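PDB 4JX0: exported protein, which is of unknown function but binds magnesium and probably joins a BT_3987-like N-terminal domain to a C-terminal beta-sandwich of the F5/F8 type C family. Local coordinates for residues G240-T245 / I283-F288; I179-K184 / G273-K278; I81-M86 / L122-K127; D36-G41 / I146-E151; L56-L61 / D132-N137. One frame throughout, in Å; residues are numbered along the deposited sequence.

Contact 1. Residues G240-T245 / I283-F288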
# COMPACT_ATOMS: atom_id res chain seq x y z
N GLY A 240 15.44 -17.36 -11.51
CA GLY A 240 15.19 -17.00 -10.12
C GLY A 240 16.43 -17.04 -9.25
O GLY A 240 17.56 -17.02 -9.76
N PHE A 241 16.24 -17.09 -7.91
CA PHE A 241 17.33 -17.11 -6.93
C PHE A 241 17.06 -18.03 -5.75
O PHE A 241 15.91 -18.28 -5.42
CB PHE A 241 17.55 -15.70 -6.35
CG PHE A 241 17.92 -14.66 -7.38
CD1 PHE A 241 16.94 -13.96 -8.06
CD2 PHE A 241 19.25 -14.43 -7.70
CE1 PHE A 241 17.29 -13.02 -9.03
CE2 PHE A 241 19.59 -13.50 -8.68
CZ PHE A 241 18.61 -12.80 -9.33
N ARG A 242 18.14 -18.48 -5.09
CA ARG A 242 18.14 -19.26 -3.86
C ARG A 242 18.83 -18.40 -2.83
O ARG A 242 20.04 -18.16 -2.95
CB ARG A 242 18.84 -20.62 -4.04
CG ARG A 242 19.11 -21.46 -2.77
CD ARG A 242 20.39 -22.30 -2.89
NE ARG A 242 20.21 -23.72 -2.56
CZ ARG A 242 20.47 -24.30 -1.38
NH1 ARG A 242 20.91 -23.59 -0.35
NH2 ARG A 242 20.28 -25.61 -1.23
N LEU A 243 18.07 -17.87 -1.86
CA LEU A 243 18.60 -17.04 -0.79
C LEU A 243 18.63 -17.85 0.50
O LEU A 243 17.56 -18.15 1.05
CB LEU A 243 17.74 -15.76 -0.60
CG LEU A 243 18.12 -14.56 -1.46
CD1 LEU A 243 17.94 -14.86 -2.92
CD2 LEU A 243 17.30 -13.35 -1.06
N ASP A 244 19.81 -18.22 0.99
CA ASP A 244 19.92 -18.95 2.25
C ASP A 244 19.69 -17.98 3.37
O ASP A 244 20.34 -16.94 3.40
CB ASP A 244 21.26 -19.65 2.41
CG ASP A 244 21.33 -20.88 1.55
OD1 ASP A 244 21.41 -20.72 0.31
OD2 ASP A 244 21.15 -22.00 2.10
N THR A 245 18.77 -18.29 4.26
CA THR A 245 18.38 -17.40 5.34
C THR A 245 18.40 -18.17 6.66
O THR A 245 18.81 -19.33 6.70
CB THR A 245 17.02 -16.78 4.98
OG1 THR A 245 16.74 -15.69 5.85
CG2 THR A 245 15.87 -17.78 4.98
N ILE A 283 16.12 -22.21 3.33
CA ILE A 283 16.37 -21.99 1.90
C ILE A 283 15.15 -21.33 1.25
O ILE A 283 14.12 -21.99 1.06
CB ILE A 283 16.75 -23.30 1.16
CG1 ILE A 283 17.99 -23.99 1.81
CG2 ILE A 283 17.05 -22.99 -0.31
CD1 ILE A 283 17.74 -25.33 2.25
N ALA A 284 15.28 -20.05 0.87
CA ALA A 284 14.21 -19.31 0.20
C ALA A 284 14.45 -19.35 -1.30
O ALA A 284 15.53 -18.95 -1.74
CB ALA A 284 14.18 -17.86 0.68
N TYR A 285 13.49 -19.87 -2.08
CA TYR A 285 13.59 -19.95 -3.54
C TYR A 285 12.67 -18.91 -4.14
O TYR A 285 11.45 -19.05 -4.02
CB TYR A 285 13.23 -21.35 -4.07
CG TYR A 285 14.29 -22.39 -3.82
CD1 TYR A 285 15.43 -22.46 -4.61
CD2 TYR A 285 14.13 -23.35 -2.82
CE1 TYR A 285 16.40 -23.45 -4.41
CE2 TYR A 285 15.08 -24.35 -2.62
CZ TYR A 285 16.21 -24.39 -3.41
OH TYR A 285 17.17 -25.33 -3.13
N ILE A 286 13.24 -17.84 -4.72
CA ILE A 286 12.48 -16.76 -5.35
C ILE A 286 12.49 -17.04 -6.84
O ILE A 286 13.58 -17.07 -7.40
CB ILE A 286 13.09 -15.38 -4.99
CG1 ILE A 286 13.25 -15.25 -3.45
CG2 ILE A 286 12.23 -14.25 -5.57
CD1 ILE A 286 13.92 -14.06 -2.99
N SER A 287 11.33 -17.31 -7.47
CA SER A 287 11.28 -17.67 -8.89
C SER A 287 10.50 -16.68 -9.72
O SER A 287 9.43 -16.24 -9.32
CB SER A 287 10.63 -19.03 -9.08
OG SER A 287 11.39 -20.08 -8.50
N PHE A 288 11.00 -16.40 -10.93
CA PHE A 288 10.30 -15.57 -11.90
C PHE A 288 9.31 -16.46 -12.65
O PHE A 288 9.72 -17.50 -13.18
CB PHE A 288 11.28 -14.91 -12.89
CG PHE A 288 12.14 -13.82 -12.30
CD1 PHE A 288 11.58 -12.61 -11.90
CD2 PHE A 288 13.51 -13.94 -12.24
CE1 PHE A 288 12.37 -11.58 -11.39
CE2 PHE A 288 14.31 -12.91 -11.73
CZ PHE A 288 13.73 -11.74 -11.31
O HOH W 1 19.21 -25.50 -4.95

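Contact 2. Residues I179-K184 / G273-K278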
# COMPACT_ATOMS: atom_id res chain seq x y z
N ILE A 179 6.42 -12.92 -9.79
CA ILE A 179 7.21 -13.56 -8.74
C ILE A 179 6.38 -14.70 -8.15
O ILE A 179 5.28 -14.46 -7.65
CB ILE A 179 7.68 -12.55 -7.66
CG1 ILE A 179 8.68 -11.51 -8.24
CG2 ILE A 179 8.27 -13.26 -6.45
CD1 ILE A 179 10.04 -12.03 -8.66
N ASP A 180 6.90 -15.94 -8.23
CA ASP A 180 6.26 -17.13 -7.68
C ASP A 180 6.80 -17.36 -6.26
O ASP A 180 8.01 -17.47 -6.06
CB ASP A 180 6.50 -18.34 -8.58
CG ASP A 180 5.83 -19.60 -8.08
OD1 ASP A 180 4.58 -19.66 -8.10
OD2 ASP A 180 6.54 -20.52 -7.64
N SER A 181 5.88 -17.44 -5.27
CA SER A 181 6.20 -17.60 -3.86
C SER A 181 5.95 -19.04 -3.34
O SER A 181 5.83 -19.25 -2.13
CB SER A 181 5.37 -16.62 -3.05
OG SER A 181 5.39 -15.32 -3.62
N SER A 182 5.92 -20.05 -4.24
CA SER A 182 5.70 -21.44 -3.85
C SER A 182 6.89 -22.01 -3.07
O SER A 182 6.72 -23.03 -2.40
CB SER A 182 5.47 -22.30 -5.08
OG SER A 182 6.67 -22.49 -5.80
N ASN A 183 8.10 -21.43 -3.22
CA ASN A 183 9.32 -21.88 -2.57
C ASN A 183 9.78 -23.26 -3.08
O ASN A 183 10.64 -23.89 -2.46
CB ASN A 183 9.16 -21.91 -1.04
CG ASN A 183 10.46 -21.67 -0.32
OD1 ASN A 183 11.13 -20.67 -0.56
ND2 ASN A 183 10.86 -22.60 0.55
N LYS A 184 9.29 -23.69 -4.26
CA LYS A 184 9.70 -24.95 -4.86
C LYS A 184 11.13 -24.77 -5.36
O LYS A 184 11.49 -23.67 -5.80
CB LYS A 184 8.73 -25.31 -6.01
CG LYS A 184 9.00 -26.65 -6.69
CD LYS A 184 7.94 -26.95 -7.75
CE LYS A 184 8.24 -28.20 -8.55
NZ LYS A 184 7.23 -28.43 -9.62
N GLY A 273 7.16 -7.91 -8.72
CA GLY A 273 6.22 -8.50 -7.78
C GLY A 273 6.78 -8.63 -6.38
O GLY A 273 7.92 -8.24 -6.10
N VAL A 274 5.96 -9.17 -5.48
CA VAL A 274 6.33 -9.37 -4.10
C VAL A 274 6.50 -10.86 -3.85
O VAL A 274 5.59 -11.66 -4.11
CB VAL A 274 5.27 -8.76 -3.14
CG1 VAL A 274 5.63 -9.04 -1.68
CG2 VAL A 274 5.12 -7.26 -3.38
N PHE A 275 7.67 -11.24 -3.31
CA PHE A 275 7.90 -12.60 -2.85
C PHE A 275 7.30 -12.64 -1.46
O PHE A 275 7.48 -11.68 -0.73
CB PHE A 275 9.40 -12.93 -2.83
CG PHE A 275 9.70 -14.28 -2.23
CD1 PHE A 275 9.41 -15.45 -2.93
CD2 PHE A 275 10.32 -14.39 -1.00
CE1 PHE A 275 9.73 -16.69 -2.40
CE2 PHE A 275 10.63 -15.64 -0.47
CZ PHE A 275 10.34 -16.78 -1.18
N ASP A 276 6.51 -13.66 -1.14
CA ASP A 276 5.88 -13.80 0.17
C ASP A 276 5.57 -15.27 0.40
O ASP A 276 4.47 -15.73 0.07
CB ASP A 276 4.61 -12.91 0.27
CG ASP A 276 3.87 -12.96 1.60
OD1 ASP A 276 4.47 -13.37 2.61
OD2 ASP A 276 2.68 -12.54 1.63
N ARG A 277 6.57 -16.03 0.88
CA ARG A 277 6.42 -17.47 1.05
C ARG A 277 5.67 -17.83 2.32
O ARG A 277 5.55 -17.02 3.24
CB ARG A 277 7.76 -18.22 1.00
CG ARG A 277 8.80 -17.80 2.03
CD ARG A 277 9.91 -18.83 2.13
NE ARG A 277 10.93 -18.41 3.10
CZ ARG A 277 11.87 -19.18 3.60
NH1 ARG A 277 11.95 -20.47 3.26
NH2 ARG A 277 12.75 -18.69 4.47
N LYS A 278 5.13 -19.05 2.33
CA LYS A 278 4.37 -19.63 3.43
C LYS A 278 5.10 -20.83 4.05
O LYS A 278 4.63 -21.36 5.04
CB LYS A 278 2.98 -20.04 2.89
CG LYS A 278 2.01 -18.87 2.73
CD LYS A 278 1.31 -18.85 1.36
CE LYS A 278 2.20 -18.31 0.25
NZ LYS A 278 1.72 -18.70 -1.10

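Contact 3. Residues I81-M86 / L122-K127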
# COMPACT_ATOMS: atom_id res chain seq x y z
N ILE A 81 -31.99 10.69 11.52
CA ILE A 81 -31.40 11.56 10.50
C ILE A 81 -30.74 10.68 9.45
O ILE A 81 -29.77 9.99 9.78
CB ILE A 81 -30.36 12.58 11.09
CG1 ILE A 81 -30.92 13.36 12.30
CG2 ILE A 81 -29.87 13.55 10.02
CD1 ILE A 81 -29.87 13.72 13.27
N LYS A 82 -31.23 10.71 8.20
CA LYS A 82 -30.61 9.94 7.12
C LYS A 82 -29.47 10.76 6.55
O LYS A 82 -29.69 11.90 6.15
CB LYS A 82 -31.63 9.59 6.02
CG LYS A 82 -32.69 8.58 6.45
CD LYS A 82 -33.56 8.14 5.27
CE LYS A 82 -34.42 6.94 5.58
NZ LYS A 82 -35.09 6.40 4.36
N VAL A 83 -28.25 10.19 6.51
CA VAL A 83 -27.06 10.87 6.00
C VAL A 83 -26.42 10.05 4.89
O VAL A 83 -26.55 8.82 4.85
CB VAL A 83 -26.02 11.17 7.11
CG1 VAL A 83 -26.53 12.27 8.03
CG2 VAL A 83 -25.65 9.92 7.91
N ASN A 84 -25.71 10.72 3.99
CA ASN A 84 -25.02 10.06 2.88
C ASN A 84 -23.92 10.95 2.34
O ASN A 84 -23.92 12.14 2.63
CB ASN A 84 -26.02 9.70 1.76
CG ASN A 84 -25.61 8.50 0.90
OD1 ASN A 84 -24.43 8.09 0.85
ND2 ASN A 84 -26.56 7.91 0.20
N LEU A 85 -23.00 10.37 1.55
CA LEU A 85 -21.93 11.13 0.89
C LEU A 85 -22.26 11.30 -0.58
O LEU A 85 -22.99 10.50 -1.16
CB LEU A 85 -20.59 10.42 1.01
CG LEU A 85 -19.93 10.47 2.36
CD1 LEU A 85 -18.89 9.38 2.47
CD2 LEU A 85 -19.31 11.83 2.64
N MSE A 86 -21.69 12.33 -1.20
CA MSE A 86 -21.87 12.53 -2.63
C MSE A 86 -20.59 13.05 -3.22
O MSE A 86 -19.80 13.68 -2.52
CB MSE A 86 -23.06 13.46 -2.93
CG MSE A 86 -22.83 14.91 -2.60
SE MSE A 86 -24.19 15.97 -3.45
CE MSE A 86 -23.42 16.09 -5.27
N LEU A 122 -25.35 9.03 18.60
CA LEU A 122 -24.39 10.10 18.36
C LEU A 122 -23.52 9.84 17.12
O LEU A 122 -22.85 10.77 16.66
CB LEU A 122 -23.49 10.30 19.59
CG LEU A 122 -24.12 10.97 20.80
CD1 LEU A 122 -23.20 10.85 22.00
CD2 LEU A 122 -24.43 12.45 20.54
N GLU A 123 -23.48 8.59 16.60
CA GLU A 123 -22.64 8.25 15.45
C GLU A 123 -23.32 7.27 14.51
O GLU A 123 -24.23 6.54 14.90
CB GLU A 123 -21.31 7.62 15.91
CG GLU A 123 -20.53 8.39 16.98
CD GLU A 123 -19.18 7.80 17.36
OE1 GLU A 123 -19.00 6.57 17.21
OE2 GLU A 123 -18.32 8.57 17.84
N THR A 124 -22.83 7.24 13.27
CA THR A 124 -23.23 6.28 12.24
C THR A 124 -22.06 6.19 11.24
O THR A 124 -21.03 6.84 11.44
CB THR A 124 -24.60 6.64 11.60
OG1 THR A 124 -25.12 5.47 10.97
CG2 THR A 124 -24.51 7.76 10.58
N THR A 125 -22.21 5.39 10.18
CA THR A 125 -21.19 5.27 9.15
C THR A 125 -21.84 5.36 7.78
O THR A 125 -22.97 4.92 7.59
CB THR A 125 -20.36 3.95 9.28
OG1 THR A 125 -21.24 2.82 9.30
CG2 THR A 125 -19.47 3.93 10.50
N VAL A 126 -21.08 5.91 6.82
CA VAL A 126 -21.47 6.04 5.42
C VAL A 126 -20.32 5.42 4.62
O VAL A 126 -19.16 5.61 4.99
CB VAL A 126 -21.81 7.48 5.01
CG1 VAL A 126 -23.09 7.94 5.69
CG2 VAL A 126 -20.68 8.45 5.32
N LYS A 127 -20.63 4.60 3.62
CA LYS A 127 -19.63 3.83 2.87
C LYS A 127 -19.45 4.33 1.44
O LYS A 127 -20.42 4.70 0.78
CB LYS A 127 -20.05 2.35 2.83
CG LYS A 127 -18.90 1.37 3.01
CD LYS A 127 -19.31 -0.07 2.71
CE LYS A 127 -20.22 -0.70 3.74
NZ LYS A 127 -20.68 -2.06 3.33

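Contact 4. Residues D36-G41 / I146-E151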
# COMPACT_ATOMS: atom_id res chain seq x y z
N ASP A 36 -27.89 21.81 16.45
CA ASP A 36 -27.07 20.61 16.58
C ASP A 36 -26.36 20.44 15.26
O ASP A 36 -26.96 20.70 14.22
CB ASP A 36 -27.91 19.37 16.95
CG ASP A 36 -28.56 19.44 18.32
OD1 ASP A 36 -27.96 20.07 19.23
OD2 ASP A 36 -29.66 18.88 18.49
N LEU A 37 -25.08 20.09 15.28
CA LEU A 37 -24.32 19.98 14.03
C LEU A 37 -24.05 18.53 13.69
O LEU A 37 -23.76 17.74 14.59
CB LEU A 37 -23.00 20.75 14.14
CG LEU A 37 -23.11 22.22 14.50
CD1 LEU A 37 -21.76 22.80 14.83
CD2 LEU A 37 -23.77 23.01 13.40
N VAL A 38 -24.13 18.19 12.39
CA VAL A 38 -23.83 16.86 11.85
C VAL A 38 -22.53 17.03 11.06
O VAL A 38 -22.42 17.94 10.24
CB VAL A 38 -24.97 16.28 10.99
CG1 VAL A 38 -24.64 14.87 10.52
CG2 VAL A 38 -26.29 16.29 11.76
N TYR A 39 -21.52 16.19 11.33
CA TYR A 39 -20.23 16.35 10.67
C TYR A 39 -19.48 15.02 10.57
O TYR A 39 -19.93 14.01 11.11
CB TYR A 39 -19.39 17.39 11.45
CG TYR A 39 -19.06 17.00 12.87
CD1 TYR A 39 -20.00 17.14 13.88
CD2 TYR A 39 -17.79 16.56 13.22
CE1 TYR A 39 -19.71 16.78 15.20
CE2 TYR A 39 -17.48 16.22 14.53
CZ TYR A 39 -18.44 16.34 15.52
OH TYR A 39 -18.16 15.99 16.82
N LEU A 40 -18.35 15.05 9.86
CA LEU A 40 -17.50 13.89 9.62
C LEU A 40 -16.47 13.71 10.75
O LEU A 40 -15.73 14.64 11.08
CB LEU A 40 -16.77 14.05 8.26
CG LEU A 40 -17.20 13.14 7.12
CD1 LEU A 40 -18.64 13.26 6.85
CD2 LEU A 40 -16.45 13.51 5.86
N GLY A 41 -16.42 12.50 11.31
CA GLY A 41 -15.47 12.13 12.35
C GLY A 41 -14.21 11.53 11.73
O GLY A 41 -14.30 10.52 11.03
N ILE A 146 -15.48 14.45 -1.83
CA ILE A 146 -16.83 14.02 -1.43
C ILE A 146 -17.34 14.92 -0.32
O ILE A 146 -16.53 15.41 0.49
CB ILE A 146 -16.86 12.53 -1.00
CG1 ILE A 146 -15.65 12.16 -0.12
CG2 ILE A 146 -16.94 11.65 -2.22
CD1 ILE A 146 -15.86 10.97 0.79
N LYS A 147 -18.66 15.17 -0.29
CA LYS A 147 -19.26 16.02 0.75
C LYS A 147 -20.40 15.28 1.43
O LYS A 147 -21.09 14.48 0.80
CB LYS A 147 -19.74 17.38 0.21
CG LYS A 147 -20.88 17.35 -0.80
CD LYS A 147 -21.27 18.77 -1.21
CE LYS A 147 -22.45 18.82 -2.15
NZ LYS A 147 -22.78 20.21 -2.57
N LEU A 148 -20.58 15.57 2.73
CA LEU A 148 -21.65 14.97 3.53
C LEU A 148 -22.97 15.68 3.24
O LEU A 148 -22.99 16.91 3.05
CB LEU A 148 -21.28 15.08 5.02
CG LEU A 148 -22.23 14.43 6.00
CD1 LEU A 148 -22.23 12.93 5.87
CD2 LEU A 148 -21.90 14.84 7.41
N THR A 149 -24.07 14.91 3.18
CA THR A 149 -25.41 15.45 2.91
C THR A 149 -26.45 14.85 3.85
O THR A 149 -26.21 13.80 4.43
CB THR A 149 -25.82 15.15 1.45
OG1 THR A 149 -26.00 13.74 1.27
CG2 THR A 149 -24.82 15.67 0.44
N MSE A 150 -27.60 15.52 3.99
CA MSE A 150 -28.75 15.07 4.77
C MSE A 150 -29.92 14.91 3.83
O MSE A 150 -30.10 15.76 2.94
CB MSE A 150 -29.10 16.07 5.87
CG MSE A 150 -28.19 16.01 7.06
SE MSE A 150 -28.86 17.11 8.52
CE MSE A 150 -29.07 18.81 7.61
N GLU A 151 -30.72 13.85 3.99
CA GLU A 151 -31.83 13.60 3.07
C GLU A 151 -32.96 14.62 3.23
O GLU A 151 -33.24 15.38 2.29
CB GLU A 151 -32.37 12.17 3.26
CG GLU A 151 -33.33 11.73 2.17
CD GLU A 151 -33.88 10.34 2.40
OE1 GLU A 151 -33.13 9.36 2.17
OE2 GLU A 151 -35.06 10.22 2.83

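Contact 5. Residues L56-L61 / D132-N137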
# COMPACT_ATOMS: atom_id res chain seq x y z
N LEU A 56 0.46 -3.84 -16.27
CA LEU A 56 0.43 -3.58 -17.70
C LEU A 56 -0.79 -4.27 -18.38
O LEU A 56 -0.85 -4.30 -19.61
CB LEU A 56 1.74 -3.98 -18.39
CG LEU A 56 3.02 -3.48 -17.71
CD1 LEU A 56 4.22 -3.88 -18.51
CD2 LEU A 56 3.00 -1.98 -17.51
N VAL A 57 -1.77 -4.74 -17.59
CA VAL A 57 -2.99 -5.38 -18.11
C VAL A 57 -4.20 -4.82 -17.34
O VAL A 57 -5.09 -4.25 -17.97
CB VAL A 57 -2.94 -6.94 -18.02
CG1 VAL A 57 -4.11 -7.56 -18.78
CG2 VAL A 57 -1.62 -7.48 -18.54
N ASN A 58 -4.23 -4.99 -16.01
CA ASN A 58 -5.32 -4.51 -15.15
C ASN A 58 -4.82 -3.83 -13.88
O ASN A 58 -3.82 -4.26 -13.30
CB ASN A 58 -6.21 -5.68 -14.73
CG ASN A 58 -6.92 -6.36 -15.86
OD1 ASN A 58 -7.81 -5.79 -16.50
ND2 ASN A 58 -6.56 -7.60 -16.13
N THR A 59 -5.58 -2.82 -13.42
CA THR A 59 -5.31 -2.12 -12.16
C THR A 59 -6.02 -2.89 -11.05
O THR A 59 -7.14 -3.37 -11.23
CB THR A 59 -5.76 -0.66 -12.25
OG1 THR A 59 -4.94 -0.02 -13.23
CG2 THR A 59 -5.66 0.09 -10.92
N THR A 60 -5.35 -3.01 -9.90
CA THR A 60 -5.89 -3.69 -8.72
C THR A 60 -5.66 -2.83 -7.51
O THR A 60 -4.56 -2.29 -7.36
CB THR A 60 -5.21 -5.07 -8.53
OG1 THR A 60 -5.24 -5.79 -9.76
CG2 THR A 60 -5.88 -5.90 -7.44
N LEU A 61 -6.64 -2.74 -6.62
CA LEU A 61 -6.46 -1.98 -5.39
C LEU A 61 -5.64 -2.77 -4.39
O LEU A 61 -5.86 -3.97 -4.22
CB LEU A 61 -7.80 -1.60 -4.76
CG LEU A 61 -8.47 -0.42 -5.43
CD1 LEU A 61 -9.97 -0.56 -5.40
CD2 LEU A 61 -8.04 0.88 -4.79
N ASP A 132 -14.94 -1.75 -10.37
CA ASP A 132 -14.44 -1.88 -11.75
C ASP A 132 -13.28 -0.92 -12.09
O ASP A 132 -13.33 -0.20 -13.09
CB ASP A 132 -15.60 -1.66 -12.74
CG ASP A 132 -16.75 -2.63 -12.55
OD1 ASP A 132 -16.49 -3.85 -12.42
OD2 ASP A 132 -17.92 -2.17 -12.54
N VAL A 133 -12.24 -0.93 -11.26
CA VAL A 133 -11.06 -0.07 -11.47
C VAL A 133 -10.10 -0.67 -12.50
O VAL A 133 -9.22 0.05 -12.94
CB VAL A 133 -10.31 0.23 -10.14
CG1 VAL A 133 -11.23 0.92 -9.14
CG2 VAL A 133 -9.66 -1.01 -9.53
N GLU A 134 -10.26 -1.95 -12.87
CA GLU A 134 -9.39 -2.71 -13.80
C GLU A 134 -8.76 -1.88 -14.94
O GLU A 134 -7.54 -1.90 -15.07
CB GLU A 134 -10.14 -3.89 -14.43
CG GLU A 134 -10.65 -4.93 -13.44
CD GLU A 134 -12.14 -4.92 -13.14
OE1 GLU A 134 -12.86 -4.02 -13.65
OE2 GLU A 134 -12.60 -5.81 -12.39
N LYS A 135 -9.55 -1.14 -15.74
CA LYS A 135 -9.01 -0.37 -16.88
C LYS A 135 -8.62 1.11 -16.53
O LYS A 135 -8.23 1.85 -17.44
CB LYS A 135 -10.01 -0.39 -18.04
CG LYS A 135 -10.28 -1.80 -18.58
CD LYS A 135 -9.10 -2.41 -19.37
CE LYS A 135 -8.39 -3.54 -18.66
NZ LYS A 135 -7.43 -4.24 -19.55
N LEU A 136 -8.66 1.52 -15.23
CA LEU A 136 -8.22 2.84 -14.81
C LEU A 136 -6.70 2.76 -14.66
O LEU A 136 -6.21 2.36 -13.61
CB LEU A 136 -8.90 3.26 -13.48
CG LEU A 136 -10.43 3.34 -13.48
CD1 LEU A 136 -10.95 3.74 -12.11
CD2 LEU A 136 -10.94 4.33 -14.50
N ASN A 137 -5.96 3.06 -15.75
CA ASN A 137 -4.50 2.89 -15.79
C ASN A 137 -3.69 4.20 -15.92
O ASN A 137 -2.55 4.18 -16.41
CB ASN A 137 -4.14 1.95 -16.96
CG ASN A 137 -4.39 2.52 -18.34
OD1 ASN A 137 -5.15 3.47 -18.51
ND2 ASN A 137 -3.76 1.94 -19.34
O HOH W 2 -5.25 -1.46 -17.48

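Contact 1. Residues G240-T245 / I283-F288
Arg242 holds CG anti to its backbone N (chi1 171°), and that carbon meets both Ile283 and Tyr285 across the strand pair. Arg242 CG lies 3.6 Å from Ile283 CG2 and 3.7 Å from Tyr285 CE1. Further out the chain bends at chi2 and chi3, and the guanidinium receives Ile283 CG2 over the centre of one face. Arg242 and Tyr285 run side by side in the same direction, with the guanidinium and the phenol ring nearly perpendicular (80°). A water in the plane of both groups joins their ends, accepting from Arg242 NE at 3.1 Å and lying 2.7 Å from Tyr285 OH. Arg242 NH1 donates in the guanidinium plane to the syn lone pair of Asp244 OD1 at 3.0 Å, part of a salt bridge.

Beneath these side chains the strands are antiparallel (171°). Phe241 and Ile286 exchange two backbone hydrogen bonds, and Leu243 and Ala284 two more. The opposite face is apolar: Phe241 CE1 meets Phe288 CE2 at 4.0 Å, and Leu243 CD2 meets Ile286 CD1 at 4.0 Å.

The backbone of Asp244 is hydrogen-bonded to Asn314 and Glu315, and its side chain is about 7 Å from the magnesium ion that these two residues help to coordinate. One sheet face is thus hydrophobic, whereas the other pairs a carboxylate that is probably second-shell to the magnesium site with an arginine that probably offsets part of its charge.

Contact 2. Residues I179-K184 / G273-K278
Ile179 faces Gly273 and Ser181 faces Arg277, with CA atoms 5.2 Å apart for Ile179 and Gly273. The end-to-end directions of the two segments differ by only 20°, yet no backbone-to-backbone hydrogen bond joins them. The one hydrogen bond across runs from backbone to side chain: with OG anti to its own carbonyl carbon (chi1 -46°), Ser181 accepts at OG from Asp276 N at 3.2 Å.

Ile179 supplies the apolar part. Its CG1 rests 3.9 Å from Gly273 CA, and its CG2 packs 3.8 Å from Phe275 CB. The Phe275 ring receives Asp180 O in its plane at the edge, 4.0 Å from CD1, while the backbone N of Arg277 lies over one face. Asn183 and Arg277 meet with amide and guanidinium planes 43° apart, and Asn183 OD1 lies 3.5 Å from Arg277 CD. Their polar ends are satisfied elsewhere: Asn183 OD1 accepts from Tyr285 N, and Arg277 NH1 forms a salt bridge with Asp281.

Strand 179-180 pairs with strand 283-294 through Asp180 and Ser287, whereas strand 269-276 is the outermost strand of a five-stranded sheet, beside strand 255-263. The contact therefore bridges the two sheets of the C-terminal domain at one edge: Ile179 touches Phe288 and Val260, and Phe275 touches Ile286 and Cys258, in each case one residue from either sheet.

Contact 3. Residues I81-M86 / L122-K127
Val83 and Leu85 face Thr124 and Val126 across two strands whose axes come within 6.8 Å and whose N-to-C directions differ by 32°, with no hydrogen bond between them. The nearest CA atoms are those of Asn84 and Val126, 5.9 Å apart; the contact is made by side chains packing on each other and on the backbone of Val83 and Asn84.

Val126 is the central group and divides its two methyls between two partners. Its CG1 approaches the backbone of the other strand, 3.7 Å from Val83 O, and also touches Val83 CG2 at 3.9 Å. Its CG2 occupies the crowded position between backbone N and carbonyl carbon (chi1 to CG1 is -68°), and from there it meets Leu85 CD1 at 3.5 Å. Val126 crosses both Val83 and Leu85 at about a right angle. Val83 and Thr124 instead meet tip to tip, methyl against methyl, with 3.6 Å between Val83 CG2 and Thr124 CG2. The threonine hydroxyl is directed elsewhere and makes a weak hydrogen bond to Val116 O.

Phe69 of strand 66-73 touches both Leu85 and Val126, and Phe112 of strand 110-117 touches Leu85, so the aliphatic groups belong to a larger buried layer. Strands 81-87 and 123-130 are both neighbours of strand 110-117, on its two sides. Side chains meeting directly over an intervening strand are consistent with a sheet curled over on itself, and with the beta-sandwich interior of an E-set, immunoglobulin-like domain.

Contact 4. Residues D36-G41 / I146-E151
Tyr39 meets Leu148 through its backbone, with its CA 4.0 Å from Leu148 CD2, while its side chain leaves the backbone away from strand 146-150. Leu37 O lies in the ring plane at the edge, and Tyr39 OH is hydrogen-bonded to Glu22.

The packing is otherwise apolar and centres on Leu148. With CG anti to the backbone N (chi1 -176°), Leu148 extends toward strand 36-41, where Leu40 slides past it in the opposite direction; Leu40 CD1 touches Leu148 CD2 at 3.7 Å and Leu148 CB at the same distance. Val38 crosses Leu148 at about a right angle, with 4.1 Å between Val38 CG1 and Leu148 CD2. The other methyl, Val38 CG2, turns to the selenium of Met150, a selenomethionine, at 4.2 Å.

The strand axes stay 8.1 Å apart at 147°, too far for backbone pairing. Val71 of strand 66-73 touches both Val38 and Leu148, and Leu157 covers Val38 and Met150. Such face-to-face layers of apolar side chains are characteristic of a beta-sandwich core.

Contact 5. Residues L56-L61 / D132-N137
Thr59 reaches into the turn formed by Val133 to Leu136, and each side-chain atom lies nearest the same carbonyl oxygen, Leu136 O. CB lies 3.3 Å from Leu136 O. OG1, anti to the carbonyl carbon of its own residue (chi1 -65°), donates to Leu136 O at 2.7 Å from 50° above that carbonyl's plane. Thr59 OG1 is also hydrogen-bonded to Asn54 ND2, so two bonds grip the hydroxyl. CG2, the remaining tip, is 3.6 Å from Leu136 O.

The backbone supports the same docking: Thr59 N donates to Glu134 O at 2.7 Å, on a lone pair in the carbonyl plane and nearly straight (171°). At the outer end, Lys135 bends at chi2 and chi3, and its NZ donates to Val57 O at 2.8 Å. A water donates to that same oxygen and, weakly, to Glu134 O. The apolar end is slight, Leu61 CD1 touching Val133 CG2 at 4.2 Å.

Leu136 N donates to Val133 O at 2.8 Å, closing a type I beta turn, and Leu136, the centre of an inverse gamma turn, supplies the carbonyl that Thr59 OG1 uses. This is a connecting loop, between strands 123-130 and 142-150, docked against the outermost strand 59-61 of the N-terminal sheet.

In the fold
Contacts 1 and 2 belong to the C-terminal sandwich and touch directly; contacts 3, 4 and 5 share the ten-stranded N-terminal sheet. Contacts 3 and 4 are likewise adjacent, their centres 7 Å apart, because strands 81-87 and 142-150 are paired. Both are buried and purely apolar across the segments, whereas contact 1, also buried, adds backbone pairing and an ionic face near the magnesium site that includes Asn314 and Glu315. Contact 2 is partly buried and mixes one side-chain hydrogen bond with packing. Contact 5 is the most exposed of the five and depends mainly on polar bonds to carbonyls. Contacts 1 and 3 lie about 49 Å apart between centres, on opposite sides of the chain's centre.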